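Local coordinates for acetylcholine-binding protein (Bulinus truncatus, PDB 2BJ0) that probably binds acetylcholine and related ligands at its subunit interfaces, as a soluble pentameric homologue of the ligand-binding domain of nicotinic acetylcholine receptors, at residues A[31-39]-A[160-170]; A[81-89]-A[138-149]. One frame throughout, in Å; residues are numbered along the deposited sequence.

Both contacts lie in the immunoglobulin-like beta sandwich of one subunit of the pentamer, with centres about 24 Å apart on opposite sides of the middle of the chain. In sequence, both segments of contact 2 fall between the two of contact 1. Strand 25-40 of contact 1 belongs to the mixed sheet, whereas strands 85-87 and 133-141 of contact 2 pair in the four-stranded antiparallel sheet, which strand 170-183, following the loop of contact 1, completes. The two meet where Phe31 CZ packs 3.8 Å from Val139 CG2. Contact 1 borders one neighbouring subunit and contact 2 another, so the sandwich joins two different subunit interfaces.

Contact 1: residues A[31-39]-A[160-170]; sequences FKLMNIVEA and NIAEYFDSPKF
Ile36 lays its CG2 methyl over a face of the Phe170 ring, 4.1 Å from the centroid, a CH-pi contact at one end of a seam in the immunoglobulin-like beta sandwich. Here segment 160-170, the loop after strand 149-153 that runs into strand 170-183, lies beside strand 25-40. Ala39 CB meets the same ring obliquely, and Phe200 packs edge-to-face on it. With CG anti to the backbone N (chi1 -175°), Phe165 lies alongside Leu33 and brings CE2 to Ile36 CG1 (3.8 Å); Leu33 O sits at the ring edge. Ile161 CG2 packs against Leu33 CB. Met34 runs beside Tyr164 in a Met-aromatic contact, SD at the ring edge, 5.3 Å from its centroid; the Tyr164 hydroxyl is hydrogen-bonded to the backbone N of Ser185 of a neighbouring subunit. Met34 and Asn35 form a classic beta bulge opposite Val49. Backbone bonds from Leu33 N to Ile161 O and from Asp166 N to Met34 O tie loop to strand, and a water links Leu33 O, Ile161 O and Tyr164 N. At the far end Lys32, bent at chi2 (-79°), passes CD by Tyr164 CD2. Its ammonium forms salt bridges with Glu163 and Glu156, so two carboxylates probably share its charge. Lys32 NZ donates to Asn160 O at 2.9 Å and reaches Glu163 OE1 at 2.7 Å, on the anti side of that oxygen.

Contact 2: residues A[81-89]-A[138-149]; sequences WTPDLSFYN and KVGSWTHDNKQF
Strands 85-87 and 138-141 run antiparallel at 151°, their axes 4.5 Å apart at closest approach. Ser86 and Gly140 are the hydrogen-bonded pair, with Ser86 N donating to Gly140 O at 2.8 Å; Leu85-Ser141 and Phe87-Val139 are non-hydrogen-bonded pairs. Beyond the ladder, Tyr88 N donates to Lys138 O, and Asn89 OD1 accepts from Lys138 N, which lies above the plane of the Asn89 amide, while Asn89 ND2 bonds Arg136 O. Asp84, its CG wedged between backbone N and carbonyl carbon (chi1 65°), turns its buried carboxylate into the 141-144 turn. OD1 takes Ser141 OG at 2.6 Å and His144 ND1 at 2.9 Å from opposite faces of the carboxylate plane, while OD2 takes Thr143 OG1 at 2.6 Å. These bonds should fix the carboxylate's rotation. Phe149 packs its CE2 against Trp81 CH2 and Pro83 CB. The Tyr88 ring receives Trp142 CZ3 over one face, their planes at 49°. Trp142 is edge-to-face with Trp51 of a neighbouring subunit; its backbone O is hydrogen-bonded to the amine N of a bound 3-cyclohexyl-1-propylsulfonic acid, probably from the crystallisation liquor. Tyr88 and Trp142 at a subunit interface are consistent with the aromatic agonist pocket of the Cys-loop receptor family.

Contact 1: residues A[31-39]-A[160-170]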
loop_
_atom_site.group_PDB
_atom_site.type_symbol
_atom_site.label_atom_id
_atom_site.label_comp_id
_atom_site.label_asym_id
_atom_site.label_seq_id
_atom_site.Cartn_x
_atom_site.Cartn_y
_atom_site.Cartn_z
ATOM N N PHE A 31 -6.137 16.928 21.125
ATOM C CA PHE A 31 -6.843 16.386 19.983
ATOM C C PHE A 31 -7.780 17.415 19.428
ATOM O O PHE A 31 -8.270 18.281 20.151
ATOM C CB PHE A 31 -7.636 15.114 20.356
ATOM C CG PHE A 31 -6.787 13.987 20.845
ATOM C CD1 PHE A 31 -6.218 13.086 19.946
ATOM C CD2 PHE A 31 -6.573 13.801 22.201
ATOM C CE1 PHE A 31 -5.434 12.045 20.375
ATOM C CE2 PHE A 31 -5.794 12.754 22.640
ATOM C CZ PHE A 31 -5.216 11.860 21.723
ATOM N N LYS A 32 -8.035 17.309 18.136
ATOM C CA LYS A 32 -9.046 18.097 17.481
ATOM C C LYS A 32 -9.957 17.128 16.736
ATOM O O LYS A 32 -9.521 16.478 15.766
ATOM C CB LYS A 32 -8.416 19.084 16.483
ATOM C CG LYS A 32 -7.458 20.116 17.102
ATOM C CD LYS A 32 -8.264 21.235 17.751
ATOM C CE LYS A 32 -7.464 21.893 18.822
ATOM N NZ LYS A 32 -8.252 22.960 19.501
ATOM N N LEU A 33 -11.214 17.033 17.169
ATOM C CA LEU A 33 -12.195 16.265 16.439
ATOM C C LEU A 33 -12.727 17.164 15.331
ATOM O O LEU A 33 -13.377 18.151 15.617
ATOM C CB LEU A 33 -13.310 15.714 17.355
ATOM C CG LEU A 33 -14.426 14.872 16.714
ATOM C CD1 LEU A 33 -13.851 13.608 16.065
ATOM C CD2 LEU A 33 -15.496 14.465 17.723
ATOM N N MET A 34 -12.397 16.819 14.077
ATOM C CA MET A 34 -12.682 17.667 12.912
ATOM C C MET A 34 -14.021 17.391 12.240
ATOM O O MET A 34 -14.679 18.312 11.730
ATOM C CB MET A 34 -11.568 17.513 11.869
ATOM C CG MET A 34 -10.168 17.773 12.408
ATOM S SD MET A 34 -9.925 19.472 12.957
ATOM C CE MET A 34 -10.035 20.354 11.400
ATOM N N ASN A 35 -14.394 16.122 12.206
ATOM C CA ASN A 35 -15.558 15.714 11.492
ATOM C C ASN A 35 -15.947 14.278 11.933
ATOM O O ASN A 35 -15.097 13.516 12.366
ATOM C CB ASN A 35 -15.270 15.729 10.000
ATOM C CG ASN A 35 -16.488 15.810 9.121
ATOM O OD1 ASN A 35 -17.617 15.723 9.597
ATOM N ND2 ASN A 35 -16.273 15.995 7.821
ATOM N N ILE A 36 -17.193 13.951 11.818
ATOM C CA ILE A 36 -17.694 12.590 12.023
ATOM C C ILE A 36 -18.125 12.244 10.631
ATOM O O ILE A 36 -19.106 12.798 10.147
ATOM C CB ILE A 36 -18.841 12.502 13.004
ATOM C CG1 ILE A 36 -18.362 12.759 14.443
ATOM C CG2 ILE A 36 -19.510 11.144 12.902
ATOM C CD1 ILE A 36 -19.481 12.725 15.459
ATOM N N VAL A 37 -17.399 11.346 9.946
ATOM C CA VAL A 37 -17.682 11.063 8.504
ATOM C C VAL A 37 -18.566 9.848 8.198
ATOM O O VAL A 37 -19.085 9.733 7.082
ATOM C CB VAL A 37 -16.368 11.046 7.702
ATOM C CG1 VAL A 37 -15.764 12.436 7.666
ATOM C CG2 VAL A 37 -15.384 10.058 8.294
ATOM N N GLU A 38 -18.731 8.944 9.160
ATOM C CA GLU A 38 -19.726 7.895 9.082
ATOM C C GLU A 38 -20.298 7.653 10.484
ATOM O O GLU A 38 -19.567 7.694 11.459
ATOM C CB GLU A 38 -19.088 6.606 8.588
ATOM C CG GLU A 38 -20.110 5.542 8.250
ATOM C CD GLU A 38 -19.541 4.473 7.328
ATOM O OE1 GLU A 38 -18.489 3.879 7.681
ATOM O OE2 GLU A 38 -20.139 4.222 6.243
ATOM N N ALA A 39 -21.602 7.416 10.581
ATOM C CA ALA A 39 -22.156 6.795 11.782
ATOM C C ALA A 39 -23.190 5.784 11.339
ATOM O O ALA A 39 -24.330 6.133 11.021
ATOM C CB ALA A 39 -22.743 7.828 12.737
ATOM N N ASN A 160 -10.723 21.793 24.564
ATOM C CA ASN A 160 -10.839 22.332 23.210
ATOM C C ASN A 160 -10.849 21.398 21.990
ATOM O O ASN A 160 -10.525 21.819 20.867
ATOM C CB ASN A 160 -9.857 23.466 23.021
ATOM C CG ASN A 160 -10.536 24.794 23.154
ATOM O OD1 ASN A 160 -11.467 25.118 22.385
ATOM N ND2 ASN A 160 -10.146 25.549 24.174
ATOM N N ILE A 161 -11.284 20.168 22.215
ATOM C CA ILE A 161 -11.387 19.137 21.166
ATOM C C ILE A 161 -12.320 19.539 20.015
ATOM O O ILE A 161 -12.014 19.290 18.839
ATOM C CB ILE A 161 -11.787 17.777 21.820
ATOM C CG1 ILE A 161 -10.802 17.457 22.945
ATOM C CG2 ILE A 161 -11.835 16.618 20.814
ATOM C CD1 ILE A 161 -10.936 16.114 23.508
ATOM N N ALA A 162 -13.442 20.192 20.349
ATOM C CA ALA A 162 -14.464 20.551 19.343
ATOM C C ALA A 162 -14.240 21.851 18.557
ATOM O O ALA A 162 -15.025 22.178 17.662
ATOM C CB ALA A 162 -15.840 20.556 19.971
ATOM N N GLU A 163 -13.144 22.548 18.831
ATOM C CA GLU A 163 -12.898 23.861 18.271
ATOM C C GLU A 163 -13.133 23.956 16.748
ATOM O O GLU A 163 -13.776 24.902 16.275
ATOM C CB GLU A 163 -11.482 24.329 18.621
ATOM C CG GLU A 163 -11.307 25.832 18.446
ATOM C CD GLU A 163 -9.903 26.321 18.736
ATOM O OE1 GLU A 163 -9.078 25.571 19.304
ATOM O OE2 GLU A 163 -9.615 27.486 18.387
ATOM N N TYR A 164 -12.606 22.995 15.983
ATOM C CA TYR A 164 -12.692 23.071 14.517
ATOM C C TYR A 164 -13.746 22.148 13.901
ATOM O O TYR A 164 -13.777 21.954 12.680
ATOM C CB TYR A 164 -11.333 22.756 13.888
ATOM C CG TYR A 164 -10.185 23.638 14.308
ATOM C CD1 TYR A 164 -10.286 25.029 14.262
ATOM C CD2 TYR A 164 -8.979 23.084 14.715
ATOM C CE1 TYR A 164 -9.206 25.836 14.634
ATOM C CE2 TYR A 164 -7.906 23.879 15.092
ATOM C CZ TYR A 164 -8.034 25.246 15.051
ATOM O OH TYR A 164 -6.973 26.028 15.401
ATOM N N PHE A 165 -14.619 21.576 14.728
ATOM C CA PHE A 165 -15.583 20.603 14.247
ATOM C C PHE A 165 -16.548 21.223 13.217
ATOM O O PHE A 165 -17.043 22.333 13.420
ATOM C CB PHE A 165 -16.347 19.978 15.420
ATOM C CG PHE A 165 -17.277 18.886 15.007
ATOM C CD1 PHE A 165 -18.581 19.176 14.595
ATOM C CD2 PHE A 165 -16.841 17.567 14.972
ATOM C CE1 PHE A 165 -19.441 18.162 14.168
ATOM C CE2 PHE A 165 -17.700 16.538 14.554
ATOM C CZ PHE A 165 -19.003 16.833 14.168
ATOM N N ASP A 166 -16.829 20.502 12.126
ATOM C CA ASP A 166 -17.718 21.004 11.079
ATOM C C ASP A 166 -18.313 19.796 10.379
ATOM O O ASP A 166 -17.572 19.000 9.804
ATOM C CB ASP A 166 -16.891 21.851 10.087
ATOM C CG ASP A 166 -17.741 22.748 9.163
ATOM O OD1 ASP A 166 -19.005 22.715 9.186
ATOM O OD2 ASP A 166 -17.185 23.552 8.361
ATOM N N SER A 167 -19.638 19.646 10.423
ATOM C CA SER A 167 -20.322 18.622 9.640
ATOM C C SER A 167 -21.701 19.113 9.202
ATOM O O SER A 167 -22.383 19.726 10.007
ATOM C CB SER A 167 -20.474 17.346 10.475
ATOM O OG SER A 167 -21.410 16.448 9.893
ATOM N N PRO A 168 -22.112 18.873 7.952
ATOM C CA PRO A 168 -23.496 19.110 7.557
ATOM C C PRO A 168 -24.445 18.031 8.059
ATOM O O PRO A 168 -25.651 18.245 8.064
ATOM C CB PRO A 168 -23.441 19.108 6.025
ATOM C CG PRO A 168 -22.292 18.232 5.685
ATOM C CD PRO A 168 -21.298 18.422 6.806
ATOM N N LYS A 169 -23.900 16.910 8.540
ATOM C CA LYS A 169 -24.686 15.750 8.934
ATOM C C LYS A 169 -24.878 15.555 10.453
ATOM O O LYS A 169 -25.877 14.961 10.881
ATOM C CB LYS A 169 -24.019 14.513 8.370
ATOM C CG LYS A 169 -24.248 14.327 6.878
ATOM C CD LYS A 169 -25.422 13.386 6.729
ATOM C CE LYS A 169 -26.472 13.960 5.845
ATOM N NZ LYS A 169 -27.516 12.912 5.640
ATOM N N PHE A 170 -23.910 15.991 11.260
ATOM C CA PHE A 170 -23.981 15.736 12.712
ATOM C C PHE A 170 -23.732 16.961 13.558
ATOM O O PHE A 170 -22.974 17.826 13.154
ATOM C CB PHE A 170 -22.970 14.643 13.107
ATOM C CG PHE A 170 -23.098 13.380 12.297
ATOM C CD1 PHE A 170 -24.107 12.456 12.574
ATOM C CD2 PHE A 170 -22.232 13.130 11.236
ATOM C CE1 PHE A 170 -24.247 11.289 11.796
ATOM C CE2 PHE A 170 -22.353 11.959 10.464
ATOM C CZ PHE A 170 -23.362 11.057 10.730
HETATM O O HOH W 1 -12.001 20.372 16.463
HETATM O O HOH W 2 -13.534 20.720 10.282
#

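Contact 2: residues A[81-89]-A[138-149]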
loop_
_atom_site.group_PDB
_atom_site.type_symbol
_atom_site.label_atom_id
_atom_site.label_comp_id
_atom_site.label_asym_id
_atom_site.label_seq_id
_atom_site.Cartn_x
_atom_site.Cartn_y
_atom_site.Cartn_z
ATOM N N TRP A 81 12.918 8.985 16.200
ATOM C CA TRP A 81 11.916 8.256 16.938
ATOM C C TRP A 81 10.691 9.147 17.067
ATOM O O TRP A 81 10.826 10.352 17.329
ATOM C CB TRP A 81 12.454 7.928 18.322
ATOM C CG TRP A 81 11.478 7.203 19.180
ATOM C CD1 TRP A 81 11.337 5.864 19.284
ATOM C CD2 TRP A 81 10.508 7.784 20.064
ATOM N NE1 TRP A 81 10.338 5.563 20.177
ATOM C CE2 TRP A 81 9.804 6.730 20.658
ATOM C CE3 TRP A 81 10.141 9.108 20.390
ATOM C CZ2 TRP A 81 8.772 6.938 21.593
ATOM C CZ3 TRP A 81 9.120 9.322 21.326
ATOM C CH2 TRP A 81 8.451 8.243 21.909
ATOM N N THR A 82 9.507 8.547 16.901
ATOM C CA THR A 82 8.221 9.209 17.169
ATOM C C THR A 82 7.361 8.243 17.971
ATOM O O THR A 82 7.567 7.018 17.927
ATOM C CB THR A 82 7.470 9.636 15.865
ATOM O OG1 THR A 82 7.324 8.498 15.007
ATOM C CG2 THR A 82 8.302 10.644 15.042
ATOM N N PRO A 83 6.430 8.771 18.762
ATOM C CA PRO A 83 5.625 7.900 19.638
ATOM C C PRO A 83 4.861 6.837 18.849
ATOM O O PRO A 83 4.275 7.146 17.821
ATOM C CB PRO A 83 4.643 8.886 20.283
ATOM C CG PRO A 83 5.437 10.174 20.356
ATOM C CD PRO A 83 6.128 10.208 18.979
ATOM N N ASP A 84 4.841 5.607 19.345
ATOM C CA ASP A 84 4.043 4.559 18.713
ATOM C C ASP A 84 2.615 4.567 19.253
ATOM O O ASP A 84 2.145 3.562 19.770
ATOM C CB ASP A 84 4.700 3.191 18.901
ATOM C CG ASP A 84 4.753 2.759 20.368
ATOM O OD1 ASP A 84 4.898 3.668 21.239
ATOM O OD2 ASP A 84 4.626 1.559 20.731
ATOM N N LEU A 85 1.912 5.688 19.097
ATOM C CA LEU A 85 0.515 5.795 19.529
ATOM C C LEU A 85 -0.385 4.902 18.699
ATOM O O LEU A 85 -0.302 4.899 17.465
ATOM C CB LEU A 85 0.008 7.229 19.416
ATOM C CG LEU A 85 0.748 8.256 20.266
ATOM C CD1 LEU A 85 0.299 9.602 19.789
ATOM C CD2 LEU A 85 0.468 8.038 21.760
ATOM N N SER A 86 -1.201 4.113 19.376
ATOM C CA SER A 86 -2.205 3.320 18.712
ATOM C C SER A 86 -3.542 3.691 19.299
ATOM O O SER A 86 -3.644 4.108 20.486
ATOM C CB SER A 86 -1.948 1.810 18.886
ATOM O OG SER A 86 -0.708 1.402 18.300
ATOM N N PHE A 87 -4.570 3.540 18.485
ATOM C CA PHE A 87 -5.942 3.603 18.965
ATOM C C PHE A 87 -6.332 2.208 19.407
ATOM O O PHE A 87 -6.560 1.319 18.566
ATOM C CB PHE A 87 -6.874 4.090 17.878
ATOM C CG PHE A 87 -6.559 5.483 17.403
ATOM C CD1 PHE A 87 -7.017 6.587 18.099
ATOM C CD2 PHE A 87 -5.822 5.689 16.235
ATOM C CE1 PHE A 87 -6.729 7.880 17.672
ATOM C CE2 PHE A 87 -5.526 6.995 15.808
ATOM C CZ PHE A 87 -5.989 8.087 16.529
ATOM N N TYR A 88 -6.423 2.020 20.721
ATOM C CA TYR A 88 -6.673 0.722 21.325
ATOM C C TYR A 88 -8.002 0.102 20.902
ATOM O O TYR A 88 -8.131 -1.132 20.891
ATOM C CB TYR A 88 -6.591 0.846 22.850
ATOM C CG TYR A 88 -5.188 0.634 23.381
ATOM C CD1 TYR A 88 -4.154 1.545 23.106
ATOM C CD2 TYR A 88 -4.879 -0.522 24.113
ATOM C CE1 TYR A 88 -2.850 1.324 23.583
ATOM C CE2 TYR A 88 -3.595 -0.761 24.594
ATOM C CZ TYR A 88 -2.585 0.157 24.337
ATOM O OH TYR A 88 -1.312 -0.137 24.825
ATOM N N ASN A 89 -8.987 0.936 20.573
ATOM C CA ASN A 89 -10.289 0.420 20.184
ATOM C C ASN A 89 -10.569 0.588 18.686
ATOM O O ASN A 89 -11.704 0.580 18.264
ATOM C CB ASN A 89 -11.424 1.016 21.032
ATOM C CG ASN A 89 -11.566 2.533 20.905
ATOM O OD1 ASN A 89 -10.593 3.294 20.796
ATOM N ND2 ASN A 89 -12.813 2.984 20.957
ATOM N N LYS A 138 -9.808 5.522 22.568
ATOM C CA LYS A 138 -8.701 5.231 23.472
ATOM C C LYS A 138 -7.364 5.286 22.727
ATOM O O LYS A 138 -7.165 4.552 21.745
ATOM C CB LYS A 138 -8.918 3.865 24.131
ATOM C CG LYS A 138 -7.910 3.530 25.235
ATOM C CD LYS A 138 -8.288 2.205 25.940
ATOM C CE LYS A 138 -7.079 1.525 26.612
ATOM N NZ LYS A 138 -7.477 0.207 27.226
ATOM N N VAL A 139 -6.466 6.171 23.173
ATOM C CA VAL A 139 -5.155 6.342 22.552
ATOM C C VAL A 139 -4.035 6.147 23.557
ATOM O O VAL A 139 -4.063 6.728 24.675
ATOM C CB VAL A 139 -4.993 7.791 22.010
ATOM C CG1 VAL A 139 -3.770 7.889 21.080
ATOM C CG2 VAL A 139 -6.261 8.279 21.311
ATOM N N GLY A 140 -3.027 5.369 23.189
ATOM C CA GLY A 140 -1.840 5.278 24.051
ATOM C C GLY A 140 -0.714 4.586 23.321
ATOM O O GLY A 140 -0.902 4.146 22.176
ATOM N N SER A 141 0.461 4.516 23.942
ATOM C CA SER A 141 1.566 3.806 23.329
ATOM C C SER A 141 1.269 2.326 23.356
ATOM O O SER A 141 0.821 1.773 24.373
ATOM C CB SER A 141 2.870 4.093 24.040
ATOM O OG SER A 141 3.882 3.214 23.630
ATOM N N TRP A 142 1.516 1.676 22.227
ATOM C CA TRP A 142 1.303 0.251 22.156
ATOM C C TRP A 142 2.344 -0.547 22.914
ATOM O O TRP A 142 2.025 -1.618 23.428
ATOM C CB TRP A 142 1.297 -0.208 20.693
ATOM C CG TRP A 142 0.770 -1.596 20.519
ATOM C CD1 TRP A 142 1.469 -2.685 20.121
ATOM C CD2 TRP A 142 -0.572 -2.042 20.752
ATOM N NE1 TRP A 142 0.646 -3.785 20.073
ATOM C CE2 TRP A 142 -0.615 -3.418 20.450
ATOM C CE3 TRP A 142 -1.759 -1.406 21.157
ATOM C CZ2 TRP A 142 -1.780 -4.177 20.549
ATOM C CZ3 TRP A 142 -2.929 -2.168 21.257
ATOM C CH2 TRP A 142 -2.920 -3.542 20.968
ATOM N N THR A 143 3.587 -0.063 22.947
ATOM C CA THR A 143 4.683 -0.883 23.448
ATOM C C THR A 143 5.630 -0.247 24.437
ATOM O O THR A 143 6.583 -0.918 24.819
ATOM C CB THR A 143 5.570 -1.444 22.274
ATOM O OG1 THR A 143 6.223 -0.343 21.624
ATOM C CG2 THR A 143 4.712 -2.101 21.206
ATOM N N HIS A 144 5.381 1.006 24.849
ATOM C CA HIS A 144 6.187 1.675 25.893
ATOM C C HIS A 144 5.343 1.864 27.169
ATOM O O HIS A 144 4.340 2.566 27.156
ATOM C CB HIS A 144 6.694 3.058 25.407
ATOM C CG HIS A 144 7.602 2.997 24.203
ATOM N ND1 HIS A 144 7.129 3.060 22.906
ATOM C CD2 HIS A 144 8.954 2.917 24.103
ATOM C CE1 HIS A 144 8.147 2.979 22.061
ATOM N NE2 HIS A 144 9.266 2.896 22.760
ATOM N N ASP A 145 5.736 1.215 28.255
ATOM C CA ASP A 145 4.999 1.338 29.548
ATOM C C ASP A 145 5.285 2.702 30.182
ATOM O O ASP A 145 6.107 3.451 29.665
ATOM C CB ASP A 145 5.355 0.182 30.500
ATOM C CG ASP A 145 6.822 0.184 30.914
ATOM O OD1 ASP A 145 7.422 1.269 31.067
ATOM O OD2 ASP A 145 7.471 -0.860 31.109
ATOM N N ASN A 146 4.641 3.032 31.306
ATOM C CA ASN A 146 4.763 4.398 31.788
ATOM C C ASN A 146 6.028 4.679 32.587
ATOM O O ASN A 146 6.239 5.801 33.054
ATOM C CB ASN A 146 3.524 4.866 32.526
ATOM C CG ASN A 146 3.224 4.041 33.745
ATOM O OD1 ASN A 146 4.051 3.240 34.200
ATOM N ND2 ASN A 146 2.016 4.215 34.279
ATOM N N LYS A 147 6.877 3.668 32.713
ATOM C CA LYS A 147 8.243 3.882 33.186
ATOM C C LYS A 147 9.099 4.546 32.123
ATOM O O LYS A 147 10.073 5.196 32.452
ATOM C CB LYS A 147 8.882 2.560 33.608
ATOM C CG LYS A 147 8.915 2.272 35.099
ATOM C CD LYS A 147 7.576 2.476 35.820
ATOM C CE LYS A 147 7.714 2.164 37.332
ATOM N NZ LYS A 147 6.667 2.837 38.191
ATOM N N GLN A 148 8.727 4.389 30.845
ATOM C CA GLN A 148 9.474 4.992 29.720
ATOM C C GLN A 148 8.725 6.141 29.051
ATOM O O GLN A 148 9.325 7.125 28.674
ATOM C CB GLN A 148 9.799 3.918 28.676
ATOM C CG GLN A 148 10.811 2.926 29.155
ATOM C CD GLN A 148 11.220 1.919 28.098
ATOM O OE1 GLN A 148 10.831 2.020 26.940
ATOM N NE2 GLN A 148 12.000 0.932 28.506
ATOM N N PHE A 149 7.404 6.017 28.954
ATOM C CA PHE A 149 6.572 6.881 28.129
ATOM C C PHE A 149 5.406 7.352 28.986
ATOM O O PHE A 149 4.479 6.598 29.217
ATOM C CB PHE A 149 6.051 6.001 27.003
ATOM C CG PHE A 149 5.304 6.700 25.907
ATOM C CD1 PHE A 149 4.008 7.158 26.083
ATOM C CD2 PHE A 149 5.844 6.726 24.617
ATOM C CE1 PHE A 149 3.300 7.739 25.048
ATOM C CE2 PHE A 149 5.125 7.274 23.556
ATOM C CZ PHE A 149 3.847 7.783 23.763
#